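Extracellular solute-binding protein family 1 (Pseudothermotoga lettingae, PDB 5CI5) binds alpha-D-tagatose and probably delivers sugar to an ABC transporter as its extracellular solute-binding component. Local coordinates at residues 162-173 with 228-238. Sequence-based numbering, arbitrary orientation.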
loop_
_atom_site.group_PDB
_atom_site.type_symbol
_atom_site.label_atom_id
_atom_site.label_comp_id
_atom_site.label_asym_id
_atom_site.label_seq_id
_atom_site.Cartn_x
_atom_site.Cartn_y
_atom_site.Cartn_z
ATOM N N TRP A 162 7.618 -0.338 20.609
ATOM C CA TRP A 162 7.135 -1.713 20.631
ATOM C C TRP A 162 6.646 -2.130 22.016
ATOM O O TRP A 162 5.646 -2.848 22.136
ATOM C CB TRP A 162 8.218 -2.667 20.180
ATOM C CG TRP A 162 8.414 -2.727 18.706
ATOM C CD1 TRP A 162 7.809 -1.951 17.750
ATOM C CD2 TRP A 162 9.239 -3.650 18.010
ATOM N NE1 TRP A 162 8.230 -2.335 16.505
ATOM C CE2 TRP A 162 9.105 -3.380 16.637
ATOM C CE3 TRP A 162 10.097 -4.682 18.413
ATOM C CZ2 TRP A 162 9.785 -4.109 15.662
ATOM C CZ3 TRP A 162 10.777 -5.406 17.424
ATOM C CH2 TRP A 162 10.626 -5.104 16.084
ATOM N N ASP A 163 7.336 -1.693 23.062
ATOM C CA ASP A 163 6.925 -2.077 24.407
ATOM C C ASP A 163 5.536 -1.500 24.709
ATOM O O ASP A 163 4.657 -2.172 25.265
ATOM C CB ASP A 163 7.921 -1.596 25.443
ATOM C CG ASP A 163 9.194 -2.441 25.468
ATOM O OD1 ASP A 163 9.207 -3.545 24.878
ATOM O OD2 ASP A 163 10.171 -1.991 26.085
ATOM N N GLU A 164 5.332 -0.251 24.314
ATOM C CA GLU A 164 4.043 0.402 24.536
ATOM C C GLU A 164 2.956 -0.237 23.671
ATOM O O GLU A 164 1.819 -0.393 24.119
ATOM C CB GLU A 164 4.156 1.902 24.259
ATOM C CG GLU A 164 4.997 2.611 25.312
ATOM C CD GLU A 164 5.333 4.055 24.955
ATOM O OE1 GLU A 164 4.977 4.519 23.857
ATOM O OE2 GLU A 164 5.973 4.724 25.790
ATOM N N LEU A 165 3.317 -0.659 22.460
ATOM C CA LEU A 165 2.350 -1.289 21.557
ATOM C C LEU A 165 1.856 -2.570 22.186
ATOM O O LEU A 165 0.662 -2.856 22.211
ATOM C CB LEU A 165 2.974 -1.571 20.184
ATOM C CG LEU A 165 2.205 -2.487 19.223
ATOM C CD1 LEU A 165 0.876 -1.868 18.930
ATOM C CD2 LEU A 165 3.016 -2.676 17.957
ATOM N N LEU A 166 2.788 -3.352 22.698
ATOM C CA LEU A 166 2.426 -4.638 23.307
ATOM C C LEU A 166 1.521 -4.428 24.506
ATOM O O LEU A 166 0.504 -5.129 24.685
ATOM C CB LEU A 166 3.676 -5.392 23.734
ATOM C CG LEU A 166 3.478 -6.738 24.422
ATOM C CD1 LEU A 166 2.658 -7.660 23.535
ATOM C CD2 LEU A 166 4.796 -7.381 24.778
ATOM N N ASP A 167 1.899 -3.470 25.351
ATOM C CA ASP A 167 1.128 -3.200 26.561
ATOM C C ASP A 167 -0.299 -2.779 26.202
ATOM O O ASP A 167 -1.268 -3.327 26.756
ATOM C CB ASP A 167 1.819 -2.136 27.419
ATOM C CG ASP A 167 1.231 -2.061 28.822
ATOM O OD1 ASP A 167 1.476 -2.982 29.632
ATOM O OD2 ASP A 167 0.508 -1.096 29.100
ATOM N N ALA A 168 -0.444 -1.873 25.238
ATOM C CA ALA A 168 -1.766 -1.402 24.848
ATOM C C ALA A 168 -2.578 -2.525 24.204
ATOM O O ALA A 168 -3.763 -2.674 24.495
ATOM C CB ALA A 168 -1.664 -0.231 23.907
ATOM N N ALA A 169 -1.946 -3.285 23.306
ATOM C CA ALA A 169 -2.627 -4.404 22.650
ATOM C C ALA A 169 -3.124 -5.445 23.673
ATOM O O ALA A 169 -4.240 -5.941 23.569
ATOM C CB ALA A 169 -1.737 -5.059 21.636
ATOM N N LEU A 170 -2.303 -5.768 24.664
ATOM C CA LEU A 170 -2.724 -6.742 25.677
ATOM C C LEU A 170 -3.870 -6.205 26.530
ATOM O O LEU A 170 -4.795 -6.943 26.878
ATOM C CB LEU A 170 -1.538 -7.120 26.566
ATOM C CG LEU A 170 -0.542 -8.087 25.941
ATOM C CD1 LEU A 170 0.733 -8.157 26.798
ATOM C CD2 LEU A 170 -1.136 -9.479 25.760
ATOM N N LYS A 171 -3.828 -4.919 26.843
ATOM C CA LYS A 171 -4.840 -4.288 27.687
ATOM C C LYS A 171 -6.210 -4.215 27.003
ATOM O O LYS A 171 -7.255 -4.336 27.647
ATOM C CB LYS A 171 -4.369 -2.895 28.086
ATOM C CG LYS A 171 -3.334 -2.929 29.212
ATOM C CD LYS A 171 -2.841 -1.538 29.559
ATOM C CE LYS A 171 -1.910 -1.572 30.766
ATOM N NZ LYS A 171 -1.196 -0.272 30.938
ATOM N N ILE A 172 -6.203 -4.025 25.693
ATOM C CA ILE A 172 -7.438 -3.919 24.924
ATOM C C ILE A 172 -8.066 -5.270 24.584
ATOM O O ILE A 172 -9.307 -5.425 24.546
ATOM C CB ILE A 172 -7.162 -3.132 23.616
ATOM C CG1 ILE A 172 -6.889 -1.661 23.929
ATOM C CG2 ILE A 172 -8.324 -3.246 22.647
ATOM C CD1 ILE A 172 -6.184 -0.894 22.797
ATOM N N THR A 173 -7.217 -6.248 24.288
ATOM C CA THR A 173 -7.691 -7.527 23.798
ATOM C C THR A 173 -8.633 -8.222 24.794
ATOM O O THR A 173 -8.365 -8.283 25.980
ATOM C CB THR A 173 -6.526 -8.457 23.469
ATOM O OG1 THR A 173 -5.763 -7.885 22.383
ATOM C CG2 THR A 173 -7.043 -9.833 23.039
ATOM N N PHE A 228 8.706 -10.784 16.838
ATOM C CA PHE A 228 7.718 -9.922 17.476
ATOM C C PHE A 228 6.446 -9.849 16.656
ATOM O O PHE A 228 5.364 -9.977 17.203
ATOM C CB PHE A 228 8.278 -8.517 17.711
ATOM C CG PHE A 228 7.364 -7.620 18.502
ATOM C CD1 PHE A 228 6.716 -8.082 19.644
ATOM C CD2 PHE A 228 7.137 -6.325 18.100
ATOM C CE1 PHE A 228 5.883 -7.234 20.382
ATOM C CE2 PHE A 228 6.316 -5.476 18.840
ATOM C CZ PHE A 228 5.680 -5.934 19.970
ATOM N N TYR A 229 6.577 -9.705 15.339
ATOM C CA TYR A 229 5.419 -9.637 14.456
ATOM C C TYR A 229 4.568 -10.877 14.601
ATOM O O TYR A 229 3.364 -10.800 14.779
ATOM C CB TYR A 229 5.890 -9.463 13.018
ATOM C CG TYR A 229 4.808 -9.209 11.989
ATOM C CD1 TYR A 229 4.097 -8.024 11.974
ATOM C CD2 TYR A 229 4.531 -10.144 11.008
ATOM C CE1 TYR A 229 3.116 -7.786 11.022
ATOM C CE2 TYR A 229 3.555 -9.909 10.040
ATOM C CZ TYR A 229 2.863 -8.721 10.041
ATOM O OH TYR A 229 1.862 -8.459 9.117
ATOM N N THR A 230 5.203 -12.043 14.544
ATOM C CA THR A 230 4.429 -13.281 14.673
ATOM C C THR A 230 4.018 -13.581 16.132
ATOM O O THR A 230 2.932 -14.130 16.337
ATOM C CB THR A 230 5.182 -14.487 14.104
ATOM O OG1 THR A 230 6.458 -14.659 14.747
ATOM C CG2 THR A 230 5.373 -14.318 12.591
ATOM N N ASP A 231 4.838 -13.202 17.116
ATOM C CA ASP A 231 4.458 -13.383 18.528
ATOM C C ASP A 231 3.165 -12.638 18.887
ATOM O O ASP A 231 2.395 -13.101 19.721
ATOM C CB ASP A 231 5.561 -12.902 19.467
ATOM C CG ASP A 231 6.676 -13.925 19.659
ATOM O OD1 ASP A 231 6.523 -15.084 19.239
ATOM O OD2 ASP A 231 7.702 -13.548 20.274
ATOM N N LEU A 232 2.944 -11.470 18.294
ATOM C CA LEU A 232 1.728 -10.717 18.545
ATOM C C LEU A 232 0.513 -11.567 18.223
ATOM O O LEU A 232 -0.502 -11.526 18.917
ATOM C CB LEU A 232 1.710 -9.419 17.731
ATOM C CG LEU A 232 2.622 -8.339 18.295
ATOM C CD1 LEU A 232 2.881 -7.278 17.243
ATOM C CD2 LEU A 232 2.070 -7.696 19.557
ATOM N N ALA A 233 0.629 -12.360 17.168
ATOM C CA ALA A 233 -0.434 -13.271 16.796
ATOM C C ALA A 233 -0.404 -14.612 17.564
ATOM O O ALA A 233 -1.459 -15.077 17.979
ATOM C CB ALA A 233 -0.392 -13.518 15.308
ATOM N N LYS A 234 0.768 -15.215 17.785
ATOM C CA LYS A 234 0.871 -16.596 18.303
ATOM C C LYS A 234 0.978 -16.763 19.820
ATOM O O LYS A 234 0.462 -17.722 20.385
ATOM C CB LYS A 234 2.110 -17.290 17.740
ATOM C CG LYS A 234 2.136 -17.547 16.264
ATOM C CD LYS A 234 3.501 -18.196 15.902
ATOM C CE LYS A 234 3.591 -19.661 16.323
ATOM N NZ LYS A 234 4.843 -20.331 15.824
ATOM N N LYS A 235 1.749 -15.897 20.449
ATOM C CA LYS A 235 2.000 -15.981 21.890
ATOM C C LYS A 235 1.100 -15.024 22.656
ATOM O O LYS A 235 0.377 -15.410 23.603
ATOM C CB LYS A 235 3.474 -15.647 22.216
ATOM C CG LYS A 235 4.496 -16.634 21.713
ATOM C CD LYS A 235 5.850 -16.337 22.384
ATOM C CE LYS A 235 6.910 -17.343 21.982
ATOM N NZ LYS A 235 7.017 -17.500 20.508
ATOM N N TYR A 236 1.161 -13.767 22.259
ATOM C CA TYR A 236 0.444 -12.708 22.956
ATOM C C TYR A 236 -1.033 -12.744 22.607
ATOM O O TYR A 236 -1.859 -12.255 23.365
ATOM C CB TYR A 236 1.053 -11.335 22.618
ATOM C CG TYR A 236 2.511 -11.198 23.010
ATOM C CD1 TYR A 236 2.913 -11.301 24.344
ATOM C CD2 TYR A 236 3.484 -10.943 22.049
ATOM C CE1 TYR A 236 4.236 -11.160 24.703
ATOM C CE2 TYR A 236 4.820 -10.803 22.396
ATOM C CZ TYR A 236 5.196 -10.912 23.724
ATOM O OH TYR A 236 6.536 -10.784 24.055
ATOM N N ASN A 237 -1.357 -13.317 21.449
ATOM C CA ASN A 237 -2.753 -13.492 21.032
ATOM C C ASN A 237 -3.553 -12.197 21.088
ATOM O O ASN A 237 -4.608 -12.156 21.727
ATOM C CB ASN A 237 -3.431 -14.549 21.906
ATOM C CG ASN A 237 -4.757 -14.998 21.351
ATOM O OD1 ASN A 237 -4.986 -14.984 20.138
ATOM N ND2 ASN A 237 -5.646 -15.398 22.242
ATOM N N VAL A 238 -3.073 -11.147 20.415
ATOM C CA VAL A 238 -3.794 -9.873 20.374
ATOM C C VAL A 238 -4.440 -9.573 19.015
ATOM O O VAL A 238 -5.043 -8.517 18.823
ATOM C CB VAL A 238 -2.878 -8.695 20.756
ATOM C CG1 VAL A 238 -2.461 -8.829 22.216
ATOM C CG2 VAL A 238 -1.676 -8.591 19.833
#
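F228 extends from helix 220-234 towards the start of helix 162-172 and sets CD2 and CE2 against one face of the W162 indole, CD2 lying 3.4 Å from W162 CE3. The two ring planes meet obliquely, at 36°, with the six-membered ring of W162 and the F228 ring 4.7 Å apart between centroids. Placing CG anti to the backbone N (chi1 -174°) carries the F228 ring towards helix 162-172, where its rim also faces L166 CB. One turn along, L166 lays its isopropyl end on Y236: CD1 stands 3.6 Å from the centroid of the Y236 ring, 12° off the normal, a CH-pi contact, while L166 CD2 lies near Y236 CZ. L232 CD2 packs against L166 CD1 as well. V238 fills the far end, its CG1 3.9 Å from A169 CB and 3.8 Å from L170 CD2. T173 OG1 also rests against V238, yet its hydrogen bonds lie elsewhere, to A169 O at 2.7 Å and with G181 N. A169 O also accepts from T173 N, the two donors arriving from opposite faces of its plane. Replacing W162 by an alanine would probably leave a gap between F228 and F199 of helix 190-202, whose ring also meets the indole. The axes of segments 162-172 and 228-234 run nearly parallel, 12.0 Å apart at closest approach. Neither segment lines the tagatose pocket; L165, A168 and A169 also rest on M261 of strand 261-264. No hydrogen bond or salt bridge crosses between the segments, so their cohesion rests chiefly on apolar and aromatic contact.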